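Local coordinates for oxidase/hydroxylase (Streptomyces hygroscopicus subsp. hygroscopicus, PDB 4XCA), which probably acts as a 2-oxoglutarate-dependent oxygenase in orthosomycin biosynthesis, binding a metal ion and 2-oxoglutarate within a double-stranded beta-helix, at residues Leu85-Gly90 with Cys133-Ala138; Tyr100-Asn105 with Leu204-Arg209; Gly151-Val156 with Ser188-Arg193. All coordinates share one frame; numbering follows the deposited sequence.

In the fold
Following the chain from its N terminus, strand 83-93 starts interaction 1, and strand 99-102 starts interaction 2 soon after. Interaction 1 closes its loop at Cys133-Ala138, while interaction 2 is still open, so these two cross. Interaction 3 then runs its whole course, from Gly151-Val156 to Ser188-Arg193, before Leu204-Arg209 returns to complete interaction 2, which therefore encloses it. Interaction 1 belongs to the larger sheet; interactions 2 and 3 share the smaller one, where strands 206-208 and 153-156 are neighbours and Arg209 forms a salt bridge with Asp189. All three reach 2-oxoglutarate, which lies between the two sheets of the double-stranded beta-helix.

Interaction 1 of 3, residues Leu85-Gly90 with Cys133-Ala138; sequences LLEGYG and CPYVKA. With AKG (2-oxoglutaric acid), chain F.
Glu87 and Tyr135 meet through a short hydrogen bond, the phenol OH donating to Glu87 OE1 at 2.5 Å. Glu87 sits at a beta bulge: it and Leu86 both face Gly223 on strand 217-226, and both point their CB toward Cys133-Ala138. With CG between the backbone N and the carbonyl carbon (chi1 59°), the glutamate chain then runs out extended, and CG passes 3.7 Å from Tyr135 OH. CD comes closer to the same oxygen, and OE1 at the tip takes the bond from above the carboxylate plane, which stands 81° from the phenol ring. OE1 also meets Lys137, touching CE and forming a salt bridge with NZ at 3.4 Å, though the hydrogen bond in it is weak.

The lysine amino group has a better acceptor in Tyr89 OH, 3.1 Å from NZ. That hydroxyl in turn donates to the 2-oxoglutarate carboxylate, with Tyr89 OH 2.6 Å from AKG O2, so the chain of polar contacts ends on the cosubstrate. On the apolar side, Leu86 CD2 makes a CH-pi contact over one face of the Tyr135 ring, 4.1 Å from its centroid. A phenylalanine in place of Tyr135 would still offer Leu86 a ring face, but would probably leave Glu87 OE1 with just the weak lysine bond across this contact and its carboxylate freer to turn. Tyr89 and Lys137 line the 2-oxoglutarate pocket, with Glu87 and Tyr135 as a second shell behind them, over strand 217-226, which runs between the two strands in the larger sheet of the double-stranded beta-helix.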
loop_
_atom_site.group_PDB
_atom_site.type_symbol
_atom_site.label_atom_id
_atom_site.label_comp_id
_atom_site.label_asym_id
_atom_site.label_seq_id
_atom_site.Cartn_x
_atom_site.Cartn_y
_atom_site.Cartn_z
ATOM N N LEU A 85 -1.215 25.081 -9.393
ATOM C CA LEU A 85 -0.414 25.847 -8.435
ATOM C C LEU A 85 -1.202 26.093 -7.145
ATOM O O LEU A 85 -2.198 26.807 -7.138
ATOM C CB LEU A 85 0.034 27.181 -9.032
ATOM C CG LEU A 85 0.884 28.066 -8.109
ATOM C CD1 LEU A 85 2.196 27.367 -7.734
ATOM C CD2 LEU A 85 1.162 29.401 -8.771
ATOM N N LEU A 86 -0.757 25.500 -6.047
ATOM C CA LEU A 86 -1.530 25.554 -4.813
ATOM C C LEU A 86 -1.162 26.770 -3.954
ATOM O O LEU A 86 -1.998 27.303 -3.220
ATOM C CB LEU A 86 -1.333 24.263 -4.025
ATOM C CG LEU A 86 -2.409 23.187 -4.188
ATOM C CD1 LEU A 86 -3.257 23.354 -5.422
ATOM C CD2 LEU A 86 -1.793 21.824 -4.147
ATOM N N GLU A 87 0.097 27.193 -4.053
ATOM C CA GLU A 87 0.597 28.362 -3.332
ATOM C C GLU A 87 1.940 28.783 -3.914
ATOM O O GLU A 87 2.619 27.982 -4.576
ATOM C CB GLU A 87 0.749 28.057 -1.841
ATOM C CG GLU A 87 1.695 26.891 -1.563
ATOM C CD GLU A 87 1.773 26.507 -0.083
ATOM O OE1 GLU A 87 2.005 25.305 0.191
ATOM O OE2 GLU A 87 1.615 27.397 0.799
ATOM N N GLY A 88 2.326 30.025 -3.651
ATOM C CA GLY A 88 3.626 30.544 -4.043
ATOM C C GLY A 88 3.987 31.711 -3.150
ATOM O O GLY A 88 3.318 32.745 -3.183
ATOM N N TYR A 89 5.025 31.555 -2.331
ATOM C CA TYR A 89 5.335 32.581 -1.328
ATOM C C TYR A 89 6.846 32.697 -1.127
ATOM O O TYR A 89 7.603 31.822 -1.528
ATOM C CB TYR A 89 4.613 32.281 0.018
ATOM C CG TYR A 89 5.024 30.963 0.649
ATOM C CD1 TYR A 89 4.340 29.786 0.362
ATOM C CD2 TYR A 89 6.117 30.889 1.506
ATOM C CE1 TYR A 89 4.730 28.576 0.912
ATOM C CE2 TYR A 89 6.517 29.679 2.063
ATOM C CZ TYR A 89 5.818 28.531 1.764
ATOM O OH TYR A 89 6.205 27.339 2.326
ATOM N N GLY A 90 7.277 33.793 -0.521
ATOM C CA GLY A 90 8.683 33.992 -0.239
ATOM C C GLY A 90 8.909 34.004 1.257
ATOM O O GLY A 90 8.003 34.338 2.027
ATOM N N CYS A 133 2.338 11.807 -5.752
ATOM C CA CYS A 133 2.373 12.568 -4.517
ATOM C C CYS A 133 1.488 13.775 -4.713
ATOM O O CYS A 133 1.773 14.608 -5.577
ATOM C CB CYS A 133 3.810 12.991 -4.164
ATOM S SG CYS A 133 4.938 11.594 -4.109
ATOM N N PRO A 134 0.403 13.864 -3.927
ATOM C CA PRO A 134 -0.630 14.903 -4.071
ATOM C C PRO A 134 -0.171 16.313 -3.696
ATOM O O PRO A 134 -0.705 17.280 -4.229
ATOM C CB PRO A 134 -1.730 14.424 -3.125
ATOM C CG PRO A 134 -0.993 13.609 -2.105
ATOM C CD PRO A 134 0.066 12.892 -2.870
ATOM N N TYR A 135 0.793 16.444 -2.795
ATOM C CA TYR A 135 1.261 17.767 -2.428
ATOM C C TYR A 135 2.784 17.830 -2.401
ATOM O O TYR A 135 3.415 17.310 -1.489
ATOM C CB TYR A 135 0.693 18.177 -1.063
ATOM C CG TYR A 135 0.528 19.668 -0.886
ATOM C CD1 TYR A 135 1.616 20.532 -1.011
ATOM C CD2 TYR A 135 -0.722 20.221 -0.589
ATOM C CE1 TYR A 135 1.474 21.901 -0.851
ATOM C CE2 TYR A 135 -0.869 21.587 -0.424
ATOM C CZ TYR A 135 0.233 22.421 -0.559
ATOM O OH TYR A 135 0.089 23.780 -0.404
ATOM N N VAL A 136 3.375 18.480 -3.393
ATOM C CA VAL A 136 4.813 18.665 -3.391
ATOM C C VAL A 136 5.134 20.150 -3.439
ATOM O O VAL A 136 4.322 20.971 -3.881
ATOM C CB VAL A 136 5.518 17.943 -4.569
ATOM C CG1 VAL A 136 5.127 16.461 -4.630
ATOM C CG2 VAL A 136 5.233 18.637 -5.892
ATOM N N LYS A 137 6.330 20.484 -2.984
ATOM C CA LYS A 137 6.759 21.858 -2.906
ATOM C C LYS A 137 8.136 21.981 -3.554
ATOM O O LYS A 137 8.998 21.129 -3.350
ATOM C CB LYS A 137 6.784 22.306 -1.445
ATOM C CG LYS A 137 6.820 23.778 -1.248
ATOM C CD LYS A 137 6.562 24.123 0.206
ATOM C CE LYS A 137 5.097 24.029 0.525
ATOM N NZ LYS A 137 4.849 24.541 1.888
ATOM N N ALA A 138 8.318 23.014 -4.370
ATOM C CA ALA A 138 9.613 23.318 -4.938
ATOM C C ALA A 138 10.156 24.563 -4.247
ATOM O O ALA A 138 9.626 25.658 -4.429
ATOM C CB ALA A 138 9.514 23.528 -6.445
HETATM C C1 AKG F . 8.047 25.844 4.500
HETATM O O1 AKG F . 6.989 25.204 4.713
HETATM O O2 AKG F . 7.996 27.049 4.170
HETATM C C2 AKG F . 9.386 25.167 4.641
HETATM O O5 AKG F . 9.451 23.959 4.746
HETATM C C3 AKG F . 10.626 26.027 4.649
HETATM C C4 AKG F . 11.846 25.171 4.436
HETATM C C5 AKG F . 13.070 26.052 4.555
HETATM O O3 AKG F . 14.188 25.611 4.191
HETATM O O4 AKG F . 12.992 27.222 5.032
#

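Interaction 2 of 3, residues Tyr100-Asn105 with Leu204-Arg209; sequences YLHGGN and LMHGTR. With NI (nickel (II) ion), chain E; AKG (2-oxoglutaric acid), chain F.
The metal site of this cupin-fold oxygenase is built on His102 and His206, cross-strand neighbours whose rings reach the same nickel ion. His102 NE2 binds it at 2.2 Å and His206 NE2 at 2.1 Å; 2-oxoglutarate chelates through O1 and O5, and two waters complete six ligands. Glu202, an iron ligand in another structure of this protein, lies close to His206 but does not bind the nickel here.

Each ring is fixed from behind. His102 CG stands between the backbone N and the carbonyl carbon (chi1 53°), and ND1 donates to Tyr100 O at 3.1 Å, the oxygen in the ring plane and the donor in the carbonyl plane. His206 ND1 donates to Leu204 O at 2.7 Å, but from above that carbonyl plane, and both NE2 atoms are directed at the metal. The rings lie oblique, their planes 58° apart. Beneath them the backbones form an antiparallel hydrogen-bonded pair, His102 N to His206 O and His206 N to His102 O, each 2.9 Å. Leu101 CD1 meets Met205 SD at 3.9 Å.

Strand 99-102 borders the smaller sheet, with Leu101 packed on helix 179-182, while strand 206-208 lies between strands 99-102 and 153-156.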
loop_
_atom_site.group_PDB
_atom_site.type_symbol
_atom_site.label_atom_id
_atom_site.label_comp_id
_atom_site.label_asym_id
_atom_site.label_seq_id
_atom_site.Cartn_x
_atom_site.Cartn_y
_atom_site.Cartn_z
ATOM N N TYR A 100 9.889 24.876 13.403
ATOM C CA TYR A 100 9.785 23.587 14.051
ATOM C C TYR A 100 9.237 22.537 13.084
ATOM O O TYR A 100 8.735 22.869 12.006
ATOM C CB TYR A 100 8.923 23.713 15.297
ATOM C CG TYR A 100 9.532 24.645 16.322
ATOM C CD1 TYR A 100 10.906 24.652 16.552
ATOM C CD2 TYR A 100 8.744 25.538 17.045
ATOM C CE1 TYR A 100 11.474 25.499 17.495
ATOM C CE2 TYR A 100 9.314 26.400 17.983
ATOM C CZ TYR A 100 10.672 26.372 18.202
ATOM O OH TYR A 100 11.237 27.219 19.132
ATOM N N LEU A 101 9.365 21.272 13.463
ATOM C CA LEU A 101 8.974 20.174 12.590
ATOM C C LEU A 101 7.484 20.157 12.288
ATOM O O LEU A 101 6.653 20.341 13.176
ATOM C CB LEU A 101 9.377 18.845 13.207
ATOM C CG LEU A 101 10.868 18.536 13.336
ATOM C CD1 LEU A 101 11.028 17.132 13.865
ATOM C CD2 LEU A 101 11.618 18.726 12.000
ATOM N N HIS A 102 7.165 19.957 11.017
ATOM C CA HIS A 102 5.789 19.796 10.562
ATOM C C HIS A 102 5.779 18.767 9.432
ATOM O O HIS A 102 6.813 18.484 8.840
ATOM C CB HIS A 102 5.198 21.132 10.102
ATOM C CG HIS A 102 6.026 21.840 9.078
ATOM N ND1 HIS A 102 7.235 22.436 9.376
ATOM C CD2 HIS A 102 5.826 22.034 7.752
ATOM C CE1 HIS A 102 7.743 22.969 8.278
ATOM N NE2 HIS A 102 6.908 22.740 7.278
ATOM N N GLY A 103 4.616 18.203 9.140
ATOM C CA GLY A 103 4.526 17.152 8.151
ATOM C C GLY A 103 4.628 15.798 8.825
ATOM O O GLY A 103 4.431 15.695 10.039
ATOM N N GLY A 104 4.932 14.756 8.056
ATOM C CA GLY A 104 5.034 13.433 8.649
ATOM C C GLY A 104 3.780 12.634 8.362
ATOM O O GLY A 104 2.656 13.113 8.579
ATOM N N ASN A 105 3.980 11.402 7.901
ATOM C CA ASN A 105 2.937 10.644 7.225
ATOM C C ASN A 105 1.785 10.158 8.111
ATOM O O ASN A 105 0.639 10.059 7.658
ATOM C CB ASN A 105 3.577 9.445 6.534
ATOM C CG ASN A 105 2.630 8.746 5.591
ATOM O OD1 ASN A 105 1.972 9.390 4.762
ATOM N ND2 ASN A 105 2.547 7.416 5.711
ATOM N N LEU A 204 6.835 14.505 4.066
ATOM C CA LEU A 204 8.059 14.402 4.860
ATOM C C LEU A 204 7.960 15.285 6.106
ATOM O O LEU A 204 7.496 16.430 6.031
ATOM C CB LEU A 204 9.276 14.784 4.021
ATOM C CG LEU A 204 10.665 14.588 4.641
ATOM C CD1 LEU A 204 11.109 13.115 4.634
ATOM C CD2 LEU A 204 11.659 15.445 3.891
ATOM N N MET A 205 8.349 14.745 7.258
ATOM C CA MET A 205 8.461 15.565 8.466
ATOM C C MET A 205 9.752 16.379 8.380
ATOM O O MET A 205 10.839 15.812 8.270
ATOM C CB MET A 205 8.447 14.720 9.744
ATOM C CG MET A 205 8.486 15.581 11.010
ATOM S SD MET A 205 8.255 14.703 12.572
ATOM C CE MET A 205 6.604 14.050 12.370
ATOM N N HIS A 206 9.629 17.703 8.441
ATOM C CA HIS A 206 10.749 18.591 8.119
ATOM C C HIS A 206 10.592 19.938 8.818
ATOM O O HIS A 206 9.538 20.260 9.351
ATOM C CB HIS A 206 10.838 18.802 6.603
ATOM C CG HIS A 206 9.658 19.538 6.044
ATOM N ND1 HIS A 206 8.418 18.951 5.892
ATOM C CD2 HIS A 206 9.513 20.826 5.648
ATOM C CE1 HIS A 206 7.570 19.833 5.402
ATOM N NE2 HIS A 206 8.210 20.977 5.239
ATOM N N GLY A 207 11.655 20.722 8.796
ATOM C CA GLY A 207 11.694 22.017 9.446
ATOM C C GLY A 207 13.048 22.607 9.124
ATOM O O GLY A 207 13.682 22.201 8.145
ATOM N N THR A 208 13.498 23.572 9.918
ATOM C CA THR A 208 14.874 24.060 9.798
ATOM C C THR A 208 15.482 24.229 11.181
ATOM O O THR A 208 14.756 24.400 12.166
ATOM C CB THR A 208 14.973 25.421 9.075
ATOM O OG1 THR A 208 14.841 26.467 10.042
ATOM C CG2 THR A 208 13.904 25.580 7.975
ATOM N N ARG A 209 16.807 24.200 11.252
ATOM C CA ARG A 209 17.519 24.594 12.464
ATOM C C ARG A 209 17.282 26.062 12.833
ATOM O O ARG A 209 16.877 26.888 12.003
ATOM C CB ARG A 209 19.028 24.360 12.310
ATOM C CG ARG A 209 19.413 22.944 11.924
ATOM C CD ARG A 209 18.998 21.938 12.988
ATOM N NE ARG A 209 19.487 20.603 12.661
ATOM C CZ ARG A 209 19.472 19.567 13.492
ATOM N NH1 ARG A 209 18.993 19.698 14.723
ATOM N NH2 ARG A 209 19.942 18.394 13.090
HETATM NI NI NI E . 7.484 22.995 5.152
HETATM C C1 AKG F . 8.047 25.844 4.500
HETATM O O1 AKG F . 6.989 25.204 4.713
HETATM O O2 AKG F . 7.996 27.049 4.170
HETATM C C2 AKG F . 9.386 25.167 4.641
HETATM O O5 AKG F . 9.451 23.959 4.746
HETATM C C3 AKG F . 10.626 26.027 4.649
HETATM C C4 AKG F . 11.846 25.171 4.436
HETATM C C5 AKG F . 13.070 26.052 4.555
HETATM O O3 AKG F . 14.188 25.611 4.191
HETATM O O4 AKG F . 12.992 27.222 5.032
HETATM O O HOH W 1 5.797 22.206 4.809
HETATM O O HOH W 2 7.640 22.561 3.126
#

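Interaction 3 of 3, residues Gly151-Val156 with Ser188-Arg193; sequences GSFCYV and SDVFVR. With AKG (2-oxoglutaric acid), chain F.
Phe153 CG stands anti to the backbone N (chi1 179°) and its ring runs alongside Val190, while Tyr155 CG lies between the backbone N and the carbonyl carbon (chi1 67°) and its side chain crosses the valine at about a right angle; CG2 of Val190 meets both rings obliquely. This is the outer strand pair of the smaller sheet of the double-stranded beta-helix, where strand 187-189 borders strand 153-156. Val190 CG2 lies 3.6 Å from Tyr155 CE1 and 3.8 Å from Phe153 CD1. On its other side the Phe153 ring presents CD2 to the cosubstrate, 3.8 Å from AKG O3, with its edge toward the ligand; this lines the pocket without a polar bond. The Tyr155 ring also rests on Ser188 CB and meets Phe17 edge-to-face, while Val190 packs against strand 17-20 of the larger sheet.

The backbones run antiparallel. Tyr155 and Ser188 form a hydrogen-bonded pair, and Cys154 and Asp189 a non-hydrogen-bonded one, the latter with its side chains on the opposite face of the sheet. Nearby, Ser152 OG gives Asp189 OD1 a weak hydrogen bond of 2.9 Å; the stronger partner of that carboxylate is Arg209, through a salt bridge. Val190 N donates a hydrogen bond to Phe153 O at 2.8 Å. Beside this bond a water bridges the two segments, accepting from Phe153 N at 2.8 Å and donating to Val190 O at 2.9 Å.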
loop_
_atom_site.group_PDB
_atom_site.type_symbol
_atom_site.label_atom_id
_atom_site.label_comp_id
_atom_site.label_asym_id
_atom_site.label_seq_id
_atom_site.Cartn_x
_atom_site.Cartn_y
_atom_site.Cartn_z
ATOM N N GLY A 151 20.679 27.939 9.754
ATOM C CA GLY A 151 19.274 27.571 9.697
ATOM C C GLY A 151 18.966 26.571 8.594
ATOM O O GLY A 151 18.031 26.757 7.807
ATOM N N SER A 152 19.749 25.502 8.535
ATOM C CA SER A 152 19.597 24.516 7.471
ATOM C C SER A 152 18.307 23.709 7.584
ATOM O O SER A 152 17.908 23.294 8.668
ATOM C CB SER A 152 20.795 23.554 7.445
ATOM O OG SER A 152 20.909 22.828 8.650
ATOM N N PHE A 153 17.671 23.515 6.438
ATOM C CA PHE A 153 16.595 22.553 6.280
ATOM C C PHE A 153 17.000 21.238 6.917
ATOM O O PHE A 153 18.097 20.731 6.675
ATOM C CB PHE A 153 16.288 22.354 4.800
ATOM C CG PHE A 153 15.213 21.357 4.527
ATOM C CD1 PHE A 153 15.503 19.999 4.457
ATOM C CD2 PHE A 153 13.912 21.779 4.289
ATOM C CE1 PHE A 153 14.516 19.084 4.181
ATOM C CE2 PHE A 153 12.908 20.867 4.018
ATOM C CZ PHE A 153 13.204 19.521 3.958
ATOM N N CYS A 154 16.123 20.699 7.748
ATOM C CA CYS A 154 16.391 19.419 8.369
ATOM C C CYS A 154 15.127 18.585 8.305
ATOM O O CYS A 154 14.030 19.132 8.209
ATOM C CB CYS A 154 16.884 19.592 9.808
ATOM S SG CYS A 154 15.765 20.474 10.914
ATOM N N TYR A 155 15.286 17.266 8.334
ATOM C CA TYR A 155 14.177 16.346 8.102
ATOM C C TYR A 155 14.410 15.040 8.860
ATOM O O TYR A 155 15.551 14.671 9.144
ATOM C CB TYR A 155 14.026 16.058 6.609
ATOM C CG TYR A 155 15.213 15.276 6.066
ATOM C CD1 TYR A 155 16.429 15.907 5.802
ATOM C CD2 TYR A 155 15.129 13.902 5.847
ATOM C CE1 TYR A 155 17.511 15.202 5.336
ATOM C CE2 TYR A 155 16.219 13.186 5.373
ATOM C CZ TYR A 155 17.400 13.842 5.120
ATOM O OH TYR A 155 18.481 13.134 4.648
ATOM N N VAL A 156 13.319 14.353 9.180
ATOM C CA VAL A 156 13.363 13.058 9.839
ATOM C C VAL A 156 13.358 11.969 8.766
ATOM O O VAL A 156 12.421 11.857 7.972
ATOM C CB VAL A 156 12.173 12.876 10.810
ATOM C CG1 VAL A 156 12.210 11.507 11.466
ATOM C CG2 VAL A 156 12.187 13.959 11.868
ATOM N N SER A 188 18.379 14.817 10.012
ATOM C CA SER A 188 19.519 15.137 9.174
ATOM C C SER A 188 19.362 16.519 8.567
ATOM O O SER A 188 18.253 17.017 8.421
ATOM C CB SER A 188 19.685 14.105 8.056
ATOM O OG SER A 188 19.493 12.790 8.547
ATOM N N ASP A 189 20.484 17.123 8.205
ATOM C CA ASP A 189 20.474 18.445 7.602
ATOM C C ASP A 189 20.722 18.369 6.111
ATOM O O ASP A 189 21.364 17.438 5.628
ATOM C CB ASP A 189 21.518 19.337 8.257
ATOM C CG ASP A 189 21.178 19.655 9.693
ATOM O OD1 ASP A 189 20.164 20.351 9.902
ATOM O OD2 ASP A 189 21.912 19.214 10.609
ATOM N N VAL A 190 20.187 19.345 5.387
ATOM C CA VAL A 190 20.474 19.495 3.971
ATOM C C VAL A 190 21.123 20.858 3.707
ATOM O O VAL A 190 20.606 21.886 4.132
ATOM C CB VAL A 190 19.191 19.356 3.130
ATOM C CG1 VAL A 190 19.500 19.520 1.665
ATOM C CG2 VAL A 190 18.535 18.015 3.394
ATOM N N PHE A 191 22.255 20.862 3.015
ATOM C CA PHE A 191 22.927 22.104 2.653
ATOM C C PHE A 191 22.657 22.404 1.200
ATOM O O PHE A 191 22.506 21.492 0.396
ATOM C CB PHE A 191 24.425 22.026 2.935
ATOM C CG PHE A 191 24.737 21.764 4.384
ATOM C CD1 PHE A 191 24.003 22.401 5.387
ATOM C CD2 PHE A 191 25.730 20.861 4.751
ATOM C CE1 PHE A 191 24.259 22.162 6.731
ATOM C CE2 PHE A 191 25.991 20.617 6.094
ATOM C CZ PHE A 191 25.245 21.271 7.086
ATOM N N VAL A 192 22.543 23.691 0.878
ATOM C CA VAL A 192 22.157 24.120 -0.463
ATOM C C VAL A 192 22.894 25.387 -0.876
ATOM O O VAL A 192 23.385 26.127 -0.032
ATOM C CB VAL A 192 20.617 24.384 -0.553
ATOM C CG1 VAL A 192 19.841 23.129 -0.245
ATOM C CG2 VAL A 192 20.207 25.510 0.382
ATOM N N ARG A 193 22.945 25.641 -2.178
ATOM C CA ARG A 193 23.453 26.907 -2.717
ATOM C C ARG A 193 22.297 27.728 -3.287
ATOM O O ARG A 193 21.207 27.194 -3.534
ATOM C CB ARG A 193 24.491 26.678 -3.831
ATOM C CG ARG A 193 25.575 25.620 -3.569
ATOM C CD ARG A 193 26.900 26.229 -3.082
ATOM N NE ARG A 193 27.205 27.552 -3.648
ATOM C CZ ARG A 193 28.124 27.797 -4.584
ATOM N NH1 ARG A 193 28.855 26.815 -5.099
ATOM N NH2 ARG A 193 28.316 29.035 -5.016
HETATM C C1 AKG F . 8.047 25.844 4.500
HETATM O O1 AKG F . 6.989 25.204 4.713
HETATM O O2 AKG F . 7.996 27.049 4.170
HETATM C C2 AKG F . 9.386 25.167 4.641
HETATM O O5 AKG F . 9.451 23.959 4.746
HETATM C C3 AKG F . 10.626 26.027 4.649
HETATM C C4 AKG F . 11.846 25.171 4.436
HETATM C C5 AKG F . 13.070 26.052 4.555
HETATM O O3 AKG F . 14.188 25.611 4.191
HETATM O O4 AKG F . 12.992 27.222 5.032
HETATM O O HOH W 3 19.040 24.306 4.093
#